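Local coordinates for protein fucose-binding lectin (Kordia periserrulae, PDB 6HTN) that probably binds carbohydrates as a beta-propeller lectin, and holds methyl alpha-L-fucopyranoside in pockets between its blades, at residues H65-A70 against I77-W82; P102-W107 against I116-Y121; T4-G9 against A54-D59. One frame throughout, in Å; residues are numbered along the deposited sequence.

Interaction 1 of 3, residues H65-A70 against I77-W82. With MFU (methyl alpha-L-fucopyranoside), chain H; MFU (methyl alpha-L-fucopyranoside), chain G.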
# COMPACT_ATOMS: atom_id res chain seq x y z
N HIS A 65 9.47 9.91 -27.02
CA HIS A 65 8.47 8.84 -26.91
C HIS A 65 8.37 8.52 -25.41
O HIS A 65 9.44 8.46 -24.75
CB HIS A 65 8.89 7.57 -27.65
CG HIS A 65 9.08 7.83 -29.11
ND1 HIS A 65 8.14 7.40 -30.01
CD2 HIS A 65 10.07 8.45 -29.78
CE1 HIS A 65 8.55 7.79 -31.25
NE2 HIS A 65 9.70 8.46 -31.12
N ILE A 66 7.15 8.38 -24.91
CA ILE A 66 6.96 8.13 -23.47
C ILE A 66 6.06 6.91 -23.32
O ILE A 66 5.11 6.71 -24.07
CB ILE A 66 6.34 9.35 -22.76
CG1 ILE A 66 7.11 10.63 -23.01
CG2 ILE A 66 6.18 9.06 -21.27
CD1 ILE A 66 6.44 11.90 -22.50
N ARG A 67 6.38 6.06 -22.33
CA ARG A 67 5.52 4.94 -21.98
C ARG A 67 5.29 4.97 -20.47
O ARG A 67 6.25 5.11 -19.71
CB ARG A 67 6.17 3.61 -22.41
CG ARG A 67 6.39 3.46 -23.91
CD ARG A 67 5.09 3.30 -24.64
NE ARG A 67 5.26 3.09 -26.09
CZ ARG A 67 5.41 4.06 -26.97
NH1 ARG A 67 5.44 5.34 -26.62
NH2 ARG A 67 5.54 3.72 -28.25
N VAL A 68 4.03 4.86 -20.09
CA VAL A 68 3.59 4.93 -18.68
C VAL A 68 2.83 3.65 -18.39
O VAL A 68 2.00 3.22 -19.20
CB VAL A 68 2.69 6.19 -18.49
CG1 VAL A 68 2.12 6.29 -17.14
CG2 VAL A 68 3.44 7.44 -18.81
N TYR A 69 3.10 3.04 -17.24
CA TYR A 69 2.55 1.74 -16.82
C TYR A 69 1.91 1.84 -15.44
O TYR A 69 2.55 2.32 -14.50
CB TYR A 69 3.67 0.68 -16.82
CG TYR A 69 4.35 0.50 -18.16
CD1 TYR A 69 3.80 -0.33 -19.12
CD2 TYR A 69 5.46 1.26 -18.49
CE1 TYR A 69 4.38 -0.43 -20.38
CE2 TYR A 69 6.04 1.19 -19.74
CZ TYR A 69 5.49 0.35 -20.69
OH TYR A 69 6.02 0.31 -21.96
N ALA A 70 0.66 1.42 -15.34
CA ALA A 70 -0.09 1.46 -14.09
C ALA A 70 -0.97 0.24 -14.01
O ALA A 70 -1.05 -0.52 -14.96
CB ALA A 70 -0.94 2.73 -14.01
N ILE A 77 -2.28 -4.67 -15.81
CA ILE A 77 -1.36 -3.60 -16.23
C ILE A 77 -1.92 -2.88 -17.46
O ILE A 77 -2.34 -3.55 -18.42
CB ILE A 77 0.08 -4.09 -16.44
CG1 ILE A 77 0.61 -4.67 -15.11
CG2 ILE A 77 0.97 -2.96 -16.95
CD1 ILE A 77 1.86 -5.54 -15.26
N ILE A 78 -1.92 -1.55 -17.40
CA ILE A 78 -2.26 -0.69 -18.55
C ILE A 78 -0.99 0.02 -19.00
O ILE A 78 -0.17 0.42 -18.15
CB ILE A 78 -3.39 0.30 -18.23
CG1 ILE A 78 -3.02 1.30 -17.14
CG2 ILE A 78 -4.64 -0.46 -17.86
CD1 ILE A 78 -4.03 2.45 -17.02
N GLU A 79 -0.82 0.15 -20.31
CA GLU A 79 0.31 0.85 -20.92
C GLU A 79 -0.26 2.07 -21.68
O GLU A 79 -1.11 1.82 -22.53
CB GLU A 79 1.05 -0.07 -21.86
CG GLU A 79 2.17 0.66 -22.62
CD GLU A 79 2.88 -0.19 -23.66
OE1 GLU A 79 2.17 -0.93 -24.40
OE2 GLU A 79 4.14 -0.04 -23.79
N LEU A 80 0.21 3.23 -21.36
CA LEU A 80 -0.16 4.49 -22.05
C LEU A 80 1.05 5.01 -22.81
O LEU A 80 2.19 5.06 -22.28
CB LEU A 80 -0.71 5.48 -21.05
CG LEU A 80 -1.90 4.94 -20.27
CD1 LEU A 80 -2.17 5.86 -19.08
CD2 LEU A 80 -3.14 4.73 -21.12
N CYS A 81 0.83 5.35 -24.07
CA CYS A 81 1.92 5.65 -25.02
C CYS A 81 1.77 7.05 -25.63
O CYS A 81 0.65 7.38 -26.08
CB CYS A 81 1.88 4.68 -26.18
SG CYS A 81 1.82 2.94 -25.68
N TRP A 82 2.88 7.73 -25.77
CA TRP A 82 3.01 9.00 -26.51
C TRP A 82 4.15 8.83 -27.51
O TRP A 82 5.29 8.54 -27.09
CB TRP A 82 3.29 10.14 -25.57
CG TRP A 82 3.48 11.47 -26.24
CD1 TRP A 82 4.62 11.99 -26.77
CD2 TRP A 82 2.46 12.47 -26.39
NE1 TRP A 82 4.36 13.25 -27.27
CE2 TRP A 82 3.05 13.55 -27.06
CE3 TRP A 82 1.10 12.50 -26.08
CZ2 TRP A 82 2.32 14.71 -27.33
CZ3 TRP A 82 0.39 13.65 -26.35
CH2 TRP A 82 0.99 14.73 -26.98
C1 MFU H . 3.78 0.45 -29.28
C2 MFU H . 3.10 -0.23 -28.09
C3 MFU H . 4.02 -1.34 -27.59
C4 MFU H . 5.33 -0.75 -27.19
C5 MFU H . 5.96 -0.07 -28.44
C6 MFU H . 7.28 0.56 -28.11
O1 MFU H . 3.81 -0.55 -30.32
O2 MFU H . 1.85 -0.75 -28.55
O3 MFU H . 3.36 -2.04 -26.53
O4 MFU H . 5.22 0.26 -26.19
O5 MFU H . 5.02 0.99 -28.87
CM MFU H . 4.51 0.04 -31.43
C1 MFU G . 3.42 17.89 -23.71
C2 MFU G . 2.43 17.03 -22.92
C3 MFU G . 2.17 15.68 -23.48
C4 MFU G . 3.49 14.92 -23.55
C5 MFU G . 4.36 15.85 -24.40
C6 MFU G . 5.80 15.26 -24.49
O1 MFU G . 2.78 17.96 -24.93
O2 MFU G . 1.12 17.70 -22.95
O3 MFU G . 1.25 14.87 -22.70
O4 MFU G . 4.13 14.85 -22.25
O5 MFU G . 4.65 17.10 -23.75
CM MFU G . 3.54 18.79 -25.84

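Interaction 2 of 3, residues P102-W107 against I116-Y121. With MFU (methyl alpha-L-fucopyranoside), chain I.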
# COMPACT_ATOMS: atom_id res chain seq x y z
N PRO A 102 3.94 -0.59 -11.36
CA PRO A 102 5.00 -1.16 -12.19
C PRO A 102 6.21 -0.25 -12.26
O PRO A 102 6.10 1.01 -12.18
CB PRO A 102 4.37 -1.27 -13.57
CG PRO A 102 2.87 -1.34 -13.31
CD PRO A 102 2.67 -0.48 -12.11
N ASP A 103 7.37 -0.88 -12.38
CA ASP A 103 8.62 -0.19 -12.74
C ASP A 103 8.89 -0.43 -14.22
O ASP A 103 8.52 -1.48 -14.74
CB ASP A 103 9.81 -0.77 -11.96
CG ASP A 103 9.82 -0.33 -10.50
OD1 ASP A 103 9.54 0.84 -10.22
OD2 ASP A 103 10.10 -1.23 -9.63
N ALA A 104 9.56 0.52 -14.84
CA ALA A 104 9.89 0.36 -16.28
C ALA A 104 11.23 1.01 -16.58
O ALA A 104 11.60 2.00 -15.95
CB ALA A 104 8.84 0.97 -17.15
N THR A 105 11.96 0.39 -17.52
CA THR A 105 13.19 1.00 -18.06
C THR A 105 13.23 0.65 -19.56
O THR A 105 12.49 -0.23 -20.01
CB THR A 105 14.44 0.56 -17.29
OG1 THR A 105 15.55 1.38 -17.69
CG2 THR A 105 14.75 -0.89 -17.52
N SER A 106 14.06 1.40 -20.31
CA SER A 106 14.11 1.18 -21.77
C SER A 106 15.49 1.61 -22.27
O SER A 106 16.17 2.40 -21.61
CB SER A 106 13.01 1.94 -22.48
OG SER A 106 13.11 3.30 -22.28
N TRP A 107 15.84 1.10 -23.45
CA TRP A 107 17.07 1.53 -24.14
C TRP A 107 16.89 1.35 -25.64
O TRP A 107 16.14 0.51 -26.07
CB TRP A 107 18.31 0.75 -23.63
CG TRP A 107 18.29 -0.70 -23.99
CD1 TRP A 107 18.94 -1.30 -25.04
CD2 TRP A 107 17.66 -1.76 -23.28
NE1 TRP A 107 18.69 -2.63 -25.06
CE2 TRP A 107 17.90 -2.95 -23.99
CE3 TRP A 107 16.82 -1.81 -22.16
CZ2 TRP A 107 17.41 -4.19 -23.56
CZ3 TRP A 107 16.33 -3.02 -21.75
CH2 TRP A 107 16.61 -4.19 -22.45
N ILE A 116 12.01 -2.39 -24.08
CA ILE A 116 11.39 -1.98 -22.80
C ILE A 116 11.30 -3.17 -21.88
O ILE A 116 11.03 -4.29 -22.34
CB ILE A 116 9.99 -1.38 -23.07
CG1 ILE A 116 10.00 -0.32 -24.17
CG2 ILE A 116 9.39 -0.84 -21.76
CD1 ILE A 116 8.62 0.06 -24.62
N ARG A 117 11.53 -2.93 -20.61
CA ARG A 117 11.33 -3.95 -19.57
C ARG A 117 10.43 -3.34 -18.48
O ARG A 117 10.72 -2.23 -17.99
CB ARG A 117 12.69 -4.38 -19.00
CG ARG A 117 13.64 -4.99 -20.04
CD ARG A 117 13.11 -6.31 -20.55
NE ARG A 117 14.06 -6.96 -21.47
CZ ARG A 117 14.02 -6.81 -22.81
NH1 ARG A 117 13.16 -5.97 -23.39
NH2 ARG A 117 14.90 -7.47 -23.56
N VAL A 118 9.39 -4.08 -18.14
CA VAL A 118 8.37 -3.64 -17.15
C VAL A 118 8.34 -4.70 -16.05
O VAL A 118 8.33 -5.90 -16.37
CB VAL A 118 7.00 -3.53 -17.80
CG1 VAL A 118 5.95 -3.17 -16.76
CG2 VAL A 118 7.03 -2.49 -18.92
N TYR A 119 8.32 -4.28 -14.78
CA TYR A 119 8.40 -5.22 -13.64
C TYR A 119 7.21 -4.95 -12.72
O TYR A 119 6.95 -3.79 -12.38
CB TYR A 119 9.70 -5.02 -12.87
CG TYR A 119 10.91 -5.22 -13.73
CD1 TYR A 119 11.38 -4.20 -14.53
CD2 TYR A 119 11.58 -6.46 -13.79
CE1 TYR A 119 12.46 -4.37 -15.39
CE2 TYR A 119 12.66 -6.63 -14.61
CZ TYR A 119 13.09 -5.60 -15.41
OH TYR A 119 14.12 -5.75 -16.31
N ALA A 120 6.53 -6.02 -12.34
CA ALA A 120 5.44 -5.89 -11.35
C ALA A 120 5.16 -7.25 -10.74
O ALA A 120 5.25 -8.29 -11.42
CB ALA A 120 4.17 -5.38 -12.01
N TYR A 121 4.70 -7.25 -9.49
CA TYR A 121 4.14 -8.48 -8.93
C TYR A 121 2.88 -8.87 -9.69
O TYR A 121 2.10 -8.00 -10.07
CB TYR A 121 3.84 -8.29 -7.45
CG TYR A 121 5.03 -8.44 -6.53
CD1 TYR A 121 5.39 -9.69 -6.05
CD2 TYR A 121 5.78 -7.35 -6.15
CE1 TYR A 121 6.43 -9.84 -5.15
CE2 TYR A 121 6.81 -7.49 -5.22
CZ TYR A 121 7.14 -8.74 -4.75
OH TYR A 121 8.19 -8.88 -3.86
C1 MFU I . 15.76 -10.72 -22.11
C2 MFU I . 15.15 -11.08 -20.76
C3 MFU I . 16.14 -10.81 -19.64
C4 MFU I . 16.71 -9.47 -19.66
C5 MFU I . 17.31 -9.25 -21.05
C6 MFU I . 17.93 -7.92 -21.24
O1 MFU I . 16.76 -11.74 -22.18
O2 MFU I . 14.63 -12.40 -20.77
O3 MFU I . 15.48 -11.13 -18.38
O4 MFU I . 15.65 -8.44 -19.57
O5 MFU I . 16.37 -9.51 -22.09
CM MFU I . 17.40 -11.75 -23.44

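Interaction 3 of 3, residues T4-G9 against A54-D59. Unlike the reference sequence in segment 4-9: Leu-7 (reference Val).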
# COMPACT_ATOMS: atom_id res chain seq x y z
N THR A 4 10.10 10.79 -15.42
CA THR A 4 11.01 10.57 -16.56
C THR A 4 11.50 11.93 -17.02
O THR A 4 10.85 12.96 -16.69
CB THR A 4 10.38 9.72 -17.65
OG1 THR A 4 11.45 9.26 -18.53
CG2 THR A 4 9.31 10.43 -18.43
N SER A 5 12.61 12.00 -17.71
CA SER A 5 13.16 13.31 -18.13
C SER A 5 14.01 13.09 -19.37
O SER A 5 14.50 11.95 -19.61
CB SER A 5 13.94 13.97 -17.06
OG SER A 5 15.08 13.23 -16.66
N TRP A 6 14.23 14.17 -20.13
CA TRP A 6 15.14 14.11 -21.30
C TRP A 6 15.70 15.49 -21.54
O TRP A 6 15.10 16.49 -21.14
CB TRP A 6 14.46 13.57 -22.55
CG TRP A 6 13.37 14.44 -23.09
CD1 TRP A 6 13.49 15.38 -24.09
CD2 TRP A 6 12.01 14.53 -22.64
NE1 TRP A 6 12.28 16.01 -24.31
CE2 TRP A 6 11.35 15.48 -23.46
CE3 TRP A 6 11.26 13.81 -21.69
CZ2 TRP A 6 10.01 15.79 -23.31
CZ3 TRP A 6 9.92 14.07 -21.60
CH2 TRP A 6 9.30 15.07 -22.36
N LEU A 7 16.86 15.53 -22.18
CA LEU A 7 17.50 16.80 -22.61
C LEU A 7 17.23 17.01 -24.08
O LEU A 7 17.35 16.05 -24.87
CB LEU A 7 18.99 16.68 -22.37
CG LEU A 7 19.44 16.83 -20.94
CD1 LEU A 7 20.89 16.34 -20.82
CD2 LEU A 7 19.28 18.22 -20.36
N ASP A 8 16.80 18.20 -24.45
CA ASP A 8 16.65 18.52 -25.89
C ASP A 8 18.02 18.95 -26.43
O ASP A 8 19.02 19.01 -25.67
CB ASP A 8 15.53 19.52 -26.12
CG ASP A 8 15.77 20.90 -25.54
OD1 ASP A 8 16.96 21.31 -25.38
OD2 ASP A 8 14.74 21.58 -25.26
N GLY A 9 18.04 19.29 -27.72
CA GLY A 9 19.28 19.66 -28.43
C GLY A 9 19.96 20.89 -27.85
O GLY A 9 21.20 21.02 -28.03
N ALA A 54 7.25 5.13 -15.38
CA ALA A 54 7.42 5.78 -16.68
C ALA A 54 8.82 5.56 -17.23
O ALA A 54 9.80 5.58 -16.44
CB ALA A 54 7.10 7.25 -16.52
N THR A 55 8.90 5.56 -18.54
CA THR A 55 10.20 5.55 -19.25
C THR A 55 10.02 6.39 -20.51
O THR A 55 8.88 6.57 -20.98
CB THR A 55 10.66 4.10 -19.52
OG1 THR A 55 12.05 4.21 -19.92
CG2 THR A 55 9.81 3.36 -20.50
N SER A 56 11.11 6.87 -21.08
CA SER A 56 11.02 7.67 -22.32
C SER A 56 12.31 7.53 -23.09
O SER A 56 13.34 7.15 -22.52
CB SER A 56 10.74 9.12 -21.98
OG SER A 56 11.77 9.71 -21.23
N TRP A 57 12.26 7.84 -24.38
CA TRP A 57 13.49 7.82 -25.22
C TRP A 57 13.31 8.86 -26.33
O TRP A 57 12.19 9.10 -26.77
CB TRP A 57 13.73 6.45 -25.80
CG TRP A 57 12.71 5.94 -26.76
CD1 TRP A 57 12.74 6.02 -28.12
CD2 TRP A 57 11.49 5.28 -26.45
NE1 TRP A 57 11.67 5.41 -28.67
CE2 TRP A 57 10.86 4.93 -27.67
CE3 TRP A 57 10.87 4.88 -25.26
CZ2 TRP A 57 9.65 4.26 -27.74
CZ3 TRP A 57 9.69 4.18 -25.35
CH2 TRP A 57 9.08 3.88 -26.56
N LEU A 58 14.45 9.33 -26.82
CA LEU A 58 14.49 10.26 -27.98
C LEU A 58 14.83 9.49 -29.23
O LEU A 58 15.85 8.74 -29.18
CB LEU A 58 15.56 11.30 -27.72
CG LEU A 58 15.18 12.42 -26.77
CD1 LEU A 58 16.43 13.18 -26.34
CD2 LEU A 58 14.11 13.33 -27.42
N ASP A 59 14.05 9.66 -30.30
CA ASP A 59 14.43 9.03 -31.59
C ASP A 59 15.45 9.93 -32.29
O ASP A 59 15.80 11.01 -31.77
CB ASP A 59 13.22 8.63 -32.40
CG ASP A 59 12.42 9.79 -32.95
OD1 ASP A 59 13.01 10.91 -33.15
OD2 ASP A 59 11.22 9.57 -33.19
O HOH W 1 14.52 9.95 -21.59

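Interaction 1 of 3, residues H65-A70 against I77-W82
Tyr-69 and Glu-79 lean the same way from facing positions in an antiparallel hairpin, the two middle strands of a four-stranded beta-propeller blade. The phenol lies alongside the glutamate, and Glu-79 CG fits against Tyr-69 CE1 at 3.3 Å. Glu-79 CG is anti to its backbone N (chi1 175°) and the chain beyond is extended, carrying a carboxylate up to the sugar. At its end Tyr-69 OH donates to Glu-79 OE2 over 2.6 Å, on the anti side and somewhat out of the carboxylate plane. The same OE2 accepts from O4 of one methyl fucoside (chain H), while Glu-79 OE1 accepts a hydrogen bond from O3 and another from Leu-92 N.

Arg-67 bends at chi2 (-69°), and the small Cys-81 fits in the hollow of the bend, its SG 3.5 Å from Arg-67 CD and its CB 3.4 Å from the guanidinium plane, toward the rim. Arg-67 NE donates to the fucoside O4 and Arg-67 NH2 to its ring oxygen O5. O4 thus links arginine to glutamate, whose charged groups do not meet. Arg-67 NH1 donates to Ile-66 O from above the carbonyl plane, and weakly to Trp-82 O; Ile-66 O also accepts from Trp-82 N, so one carbonyl ties the guanidinium to the paired backbones. Asp-83 forms a salt bridge with Arg-67 NH2.

The other face is apolar. In hydrogen-bonded pairs, Ala-70 CB meets Ile-78 CG1 and Val-68 CB faces Leu-80 CB; the next pair, Ile-66 and Trp-82, rises to a second fucoside (chain G), which Trp-87 also binds. Ile-66 CD1 touches the sugar, and Trp-82 offers a flat surface that suits its C-H groups: the fucoside C4 stands 3.7 Å above the indole plane, over its centre.

Interaction 2 of 3, residues P102-W107 against I116-Y121
Asp-103 and Thr-105 form hydrogen-bonded antiparallel pairs with Tyr-119 and Arg-117, and the two strands, 4.7 Å apart at the axes, run at 167° to each other. Each pair exchanges two N-H...O bonds. Alternating with them, the non-hydrogen-bonded pairs Ala-104 with Val-118 and Ser-106 with Ile-116 bring their alpha carbons closer together. This hairpin joins the first two strands of the third propeller blade. Pro-102, which has no N-H to offer, precedes the first bonded pair; its CA meets Tyr-119 O and its CB packs 4.0 Å from Val-118 CG1.

On the Ala-104 and Val-118 face the side chains are small or branched, a low surface onto which Tyr-69 of the preceding blade settles. Ser-106 CB rests against Ile-116 CG1, while its hydroxyl is bonded to Thr-55. On the opposite face Thr-105 OG1 is bonded to Ser-5 of the second subunit, and Asp-103 OD2 to Gly-2 N of that subunit.

Trp-107 CG sits between the backbone N and the carbonyl carbon (chi1 68°), and farther out the benzene part of the indole reaches across to Arg-117. Trp-107 CH2 stands 3.7 Å above the centre of the Arg-117 guanidinium, with the two planes 62° apart, while CZ3 touches Arg-117 CG. Arg-117 NH1 donates to Ile-116 O from above the carbonyl plane, and Asp-133 forms a salt bridge with NH2.

Held by Ile-116 O and Asp-133, with the corner of the indole over one face, the guanidinium turns its NE and NH2 edge to the fucoside: Arg-117 NE donates to O4 and Arg-117 NH2 to O5, each at 2.9 Å. Trp-37 of the second subunit also binds this sugar, so the pocket spans the subunit boundary. These bonds imply a guanidinium fixed in rotation, its two N-H groups meeting O4 and O5 together.

Interaction 3 of 3, residues T4-G9 against A54-D59
Ser-56 OG is gripped by two partners, Thr-4 OG1 at 2.8 Å and a water, also 2.8 Å from Ser-56 OG. Either hydroxyl of the direct pair could be the donor. The water in turn donates to Ser-5 O over 2.8 Å and makes a weak bond to Ser-56 O, stitching together two backbones that lie apart. Thr-4 OG1 is anti to its backbone N (chi1 -165°), which aims it across at Ser-56, and the Thr-4 methyl CG2 packs on Ser-56 CB. A short serine leaves room for the water between strands too far apart to pair, and a threonine adds an apolar branch to its hydroxyl.

These are the first strands of consecutive beta-propeller blades, running in the same direction at 16° with their axes 6.5 Å apart, so that side chains and water join them. At the start of the strands the CB atoms of Ala-54 and Thr-4 touch.

Farther along, Leu-58 spreads its two methyls: CD1 comes to 3.4 Å from Leu-7 O, and CD2 lies 4.0 Å from Trp-6 CD1. Leucine and indole cross at about a right angle. The Trp-6 ring also stacks with His-14 of its own blade.

How the interactions relate
From the N terminus, the chain lays down strand 3-7, runs through the rest of the first blade, and returns at strand 53-58, where interaction 3 closes a loop of 44 residues and joins two blades. The next strand, 64-71, turns back into interaction 1, a hairpin within the second blade closed across six residues; its segment 65-70 lies beside 54-59 in the same sheet. Interaction 2 then closes the first hairpin of the third blade, across eight residues. The three follow in series, without nesting or crossing. Strands 53-58 and 64-71 of the second blade both touch the third, which ties interactions 1 and 3 to interaction 2. Interactions 2 and 3 also meet the second subunit.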